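Local coordinates for Rv3651-like N-terminal domain-containing protein (Mycobacterium tuberculosis, PDB 4Q6U) that is of unknown function but, with one GAF-like and two PAS-like domains, is probably a triple sensor-domain protein, at residues 262-267 against 300-305. Numbering follows the deposited sequence.
Sequences SFYDWR and LRLPGH
One backbone hydrogen bond ties loop 262-267 to the end of edge strand 296-303: Asp265 N donates to Pro303 O at 2.9 Å. The bond is nearly straight, 162° at the hydrogen, and it lies in the carbonyl plane. Asp265 is also the centre of an inverse gamma turn, which Trp266 N closes with a weak bond to Tyr264 O. On one side of the Asp265-Pro303 bond sits the Tyr264 ring. Its chi1 of 77° tucks CG in between N and C of its own backbone, and so one ring face is set toward Leu302. CD1 of Leu302 stands almost on the ring normal, 3.7 Å from the Tyr264 centroid, as a CH-pi contact. Leu302 CB packs nearer the rim, 3.6 Å from Tyr264 CD2. Pro303 O lies at the ring edge, and Pro303 CD touches Tyr264 CD2 more loosely. Both segments belong to the C-terminal PAS-like domain. There the long connection between strands 253-256 and 296-303 returns to the outer edge of the five-stranded antiparallel sheet. Leu302 and Pro303 also lean on Val312 and Trp309 of the next strand, 309-320. Beyond the strand end, the exposed His305 folds back over the loop. Its ring lies across the base of Asp265, with Asp265 CB 3.8 Å from the His305 centroid in a second CH-pi contact. The Asp265 carboxylate is only 19° from parallel to the imidazole, and Asp265 CG comes within 3.5 Å of His305 CD2. The carboxylate has its salt bridge elsewhere, from OD2 to Arg268, whose NH1 also bonds Gly304 O. That positive partner may offset the carboxylate charge beside the imidazole. Past NE2, His305 CE1 approaches Tyr264 O at 3.2 Å, and Ser262 O lies near the ring plane at the edge.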
ATOM      1  N   SER B 262     -14.920   4.228  23.995  1.00 44.32           N
ATOM      2  CA  SER B 262     -15.724   5.078  24.848  1.00 53.62           C
ATOM      3  C   SER B 262     -15.272   4.967  26.303  1.00 44.84           C
ATOM      4  O   SER B 262     -15.928   5.500  27.190  1.00 53.38           O
ATOM      5  CB  SER B 262     -17.207   4.717  24.711  1.00 62.07           C
ATOM      6  OG  SER B 262     -17.407   3.320  24.848  1.00 65.98           O
ATOM      7  N   PHE B 263     -14.143   4.294  26.538  1.00 49.70           N
ATOM      8  CA  PHE B 263     -13.620   4.127  27.902  1.00 51.99           C
ATOM      9  C   PHE B 263     -13.306   5.472  28.525  1.00 44.09           C
ATOM     10  O   PHE B 263     -13.484   5.657  29.724  1.00 41.37           O
ATOM     11  CB  PHE B 263     -12.334   3.286  27.953  1.00 48.68           C
ATOM     12  CG  PHE B 263     -12.379   2.030  27.157  1.00 45.32           C
ATOM     13  CD1 PHE B 263     -13.555   1.321  27.001  1.00 51.84           C
ATOM     14  CD2 PHE B 263     -11.224   1.555  26.558  1.00 44.68           C
ATOM     15  CE1 PHE B 263     -13.579   0.161  26.246  1.00 58.82           C
ATOM     16  CE2 PHE B 263     -11.240   0.407  25.808  1.00 53.53           C
ATOM     17  CZ  PHE B 263     -12.419  -0.298  25.651  1.00 62.44           C
ATOM     18  N   TYR B 264     -12.806   6.403  27.717  1.00 37.34           N
ATOM     19  CA  TYR B 264     -12.410   7.700  28.253  1.00 38.71           C
ATOM     20  C   TYR B 264     -12.767   8.832  27.277  1.00 38.49           C
ATOM     21  O   TYR B 264     -13.080   8.587  26.117  1.00 35.05           O
ATOM     22  CB  TYR B 264     -10.912   7.696  28.587  1.00 37.02           C
ATOM     23  CG  TYR B 264      -9.977   7.839  27.391  1.00 36.37           C
ATOM     24  CD1 TYR B 264      -9.697   6.764  26.559  1.00 36.97           C
ATOM     25  CD2 TYR B 264      -9.357   9.048  27.118  1.00 37.04           C
ATOM     26  CE1 TYR B 264      -8.839   6.906  25.479  1.00 35.94           C
ATOM     27  CE2 TYR B 264      -8.499   9.196  26.042  1.00 34.61           C
ATOM     28  CZ  TYR B 264      -8.240   8.128  25.230  1.00 32.44           C
ATOM     29  OH  TYR B 264      -7.384   8.290  24.167  1.00 40.51           O
ATOM     30  N   ASP B 265     -12.737  10.069  27.762  1.00 39.24           N
ATOM     31  CA  ASP B 265     -13.188  11.207  26.964  1.00 33.63           C
ATOM     32  C   ASP B 265     -12.037  11.787  26.157  1.00 33.46           C
ATOM     33  O   ASP B 265     -11.491  12.839  26.505  1.00 35.37           O
ATOM     34  CB  ASP B 265     -13.811  12.283  27.870  1.00 34.71           C
ATOM     35  CG  ASP B 265     -14.714  13.245  27.105  1.00 41.40           C
ATOM     36  OD1 ASP B 265     -14.609  13.323  25.862  1.00 33.70           O
ATOM     37  OD2 ASP B 265     -15.526  13.935  27.750  1.00 45.46           O
ATOM     38  N   TRP B 266     -11.678  11.096  25.074  1.00 30.93           N
ATOM     39  CA  TRP B 266     -10.619  11.544  24.180  1.00 31.73           C
ATOM     40  C   TRP B 266     -11.028  12.798  23.402  1.00 33.07           C
ATOM     41  O   TRP B 266     -10.172  13.589  23.012  1.00 29.46           O
ATOM     42  CB  TRP B 266     -10.217  10.417  23.200  1.00 33.20           C
ATOM     43  CG  TRP B 266     -11.360   9.888  22.386  1.00 35.88           C
ATOM     44  CD1 TRP B 266     -12.267   8.934  22.761  1.00 35.61           C
ATOM     45  CD2 TRP B 266     -11.720  10.283  21.059  1.00 32.15           C
ATOM     46  NE1 TRP B 266     -13.175   8.721  21.750  1.00 31.47           N
ATOM     47  CE2 TRP B 266     -12.856   9.529  20.693  1.00 31.53           C
ATOM     48  CE3 TRP B 266     -11.189  11.199  20.143  1.00 32.37           C
ATOM     49  CZ2 TRP B 266     -13.479   9.672  19.447  1.00 34.15           C
ATOM     50  CZ3 TRP B 266     -11.805  11.330  18.899  1.00 28.64           C
ATOM     51  CH2 TRP B 266     -12.940  10.575  18.571  1.00 26.44           C
ATOM     52  N   ARG B 267     -12.329  12.987  23.188  1.00 26.85           N
ATOM     53  CA  ARG B 267     -12.792  14.147  22.413  1.00 28.80           C
ATOM     54  C   ARG B 267     -12.679  15.451  23.205  1.00 29.70           C
ATOM     55  O   ARG B 267     -12.155  16.448  22.703  1.00 29.69           O
ATOM     56  CB  ARG B 267     -14.232  13.931  21.938  1.00 32.88           C
ATOM     57  CG  ARG B 267     -14.333  12.926  20.782  1.00 35.38           C
ATOM     58  CD  ARG B 267     -15.748  12.791  20.231  1.00 42.79           C
ATOM     59  NE  ARG B 267     -16.270  14.065  19.744  1.00 46.17           N
ATOM     60  CZ  ARG B 267     -17.272  14.724  20.316  1.00 48.97           C
ATOM     61  NH1 ARG B 267     -17.869  14.219  21.383  1.00 50.48           N
ATOM     62  NH2 ARG B 267     -17.679  15.881  19.820  1.00 41.68           N
ATOM     63  N   LEU B 300      -2.508   3.579  32.465  1.00 47.00           N
ATOM     64  CA  LEU B 300      -2.482   5.031  32.583  1.00 45.85           C
ATOM     65  C   LEU B 300      -3.855   5.573  32.953  1.00 47.72           C
ATOM     66  O   LEU B 300      -4.877   5.056  32.512  1.00 45.25           O
ATOM     67  CB  LEU B 300      -2.006   5.675  31.274  1.00 47.36           C
ATOM     68  CG  LEU B 300      -0.667   5.197  30.701  1.00 49.53           C
ATOM     69  CD1 LEU B 300      -0.411   5.871  29.367  1.00 44.90           C
ATOM     70  CD2 LEU B 300       0.471   5.486  31.669  1.00 53.47           C
ATOM     71  N   ARG B 301      -3.883   6.624  33.760  1.00 47.56           N
ATOM     72  CA  ARG B 301      -5.150   7.263  34.064  1.00 47.96           C
ATOM     73  C   ARG B 301      -5.423   8.343  33.021  1.00 48.05           C
ATOM     74  O   ARG B 301      -4.662   9.298  32.882  1.00 49.28           O
ATOM     75  CB  ARG B 301      -5.144   7.828  35.484  1.00 50.95           C
ATOM     76  CG  ARG B 301      -5.252   6.740  36.552  1.00 53.46           C
ATOM     77  CD  ARG B 301      -4.863   7.264  37.933  1.00 58.00           C
ATOM     78  NE  ARG B 301      -3.425   7.491  38.019  1.00 59.46           N
ATOM     79  CZ  ARG B 301      -2.801   7.948  39.099  1.00 66.14           C
ATOM     80  NH1 ARG B 301      -3.485   8.236  40.201  1.00 72.21           N
ATOM     81  NH2 ARG B 301      -1.487   8.120  39.076  1.00 67.39           N
ATOM     82  N   LEU B 302      -6.499   8.148  32.266  1.00 46.88           N
ATOM     83  CA  LEU B 302      -6.907   9.078  31.212  1.00 41.89           C
ATOM     84  C   LEU B 302      -8.188   9.801  31.635  1.00 44.49           C
ATOM     85  O   LEU B 302      -8.929   9.293  32.467  1.00 44.59           O
ATOM     86  CB  LEU B 302      -7.109   8.321  29.900  1.00 39.40           C
ATOM     87  CG  LEU B 302      -5.861   7.567  29.433  1.00 39.32           C
ATOM     88  CD1 LEU B 302      -6.151   6.747  28.194  1.00 39.50           C
ATOM     89  CD2 LEU B 302      -4.746   8.564  29.170  1.00 44.51           C
ATOM     90  N   PRO B 303      -8.454  10.990  31.063  1.00 44.70           N
ATOM     91  CA  PRO B 303      -9.627  11.787  31.455  1.00 47.65           C
ATOM     92  C   PRO B 303     -10.959  11.064  31.267  1.00 42.51           C
ATOM     93  O   PRO B 303     -11.222  10.543  30.196  1.00 40.36           O
ATOM     94  CB  PRO B 303      -9.562  13.003  30.519  1.00 48.85           C
ATOM     95  CG  PRO B 303      -8.167  13.062  30.041  1.00 39.85           C
ATOM     96  CD  PRO B 303      -7.683  11.639  29.986  1.00 39.54           C
ATOM     97  N   GLY B 304     -11.796  11.049  32.299  1.00 46.48           N
ATOM     98  CA  GLY B 304     -13.093  10.400  32.212  1.00 50.89           C
ATOM     99  C   GLY B 304     -14.245  11.244  31.683  1.00 53.43           C
ATOM    100  O   GLY B 304     -14.161  12.477  31.596  1.00 44.53           O
ATOM    101  N   HIS B 305     -15.330  10.561  31.331  1.00 51.69           N
ATOM    102  CA  HIS B 305     -16.576  11.203  30.935  1.00 49.37           C
ATOM    103  C   HIS B 305     -17.352  11.768  32.133  1.00 57.16           C
ATOM    104  O   HIS B 305     -17.785  12.928  32.115  1.00 60.32           O
ATOM    105  CB  HIS B 305     -17.457  10.212  30.171  1.00 48.68           C
ATOM    106  CG  HIS B 305     -17.010   9.971  28.761  1.00 56.60           C
ATOM    107  ND1 HIS B 305     -16.327   8.833  28.382  1.00 54.38           N
ATOM    108  CD2 HIS B 305     -17.145  10.722  27.643  1.00 56.50           C
ATOM    109  CE1 HIS B 305     -16.067   8.894  27.089  1.00 45.59           C
ATOM    110  NE2 HIS B 305     -16.548  10.030  26.615  1.00 53.88           N
TER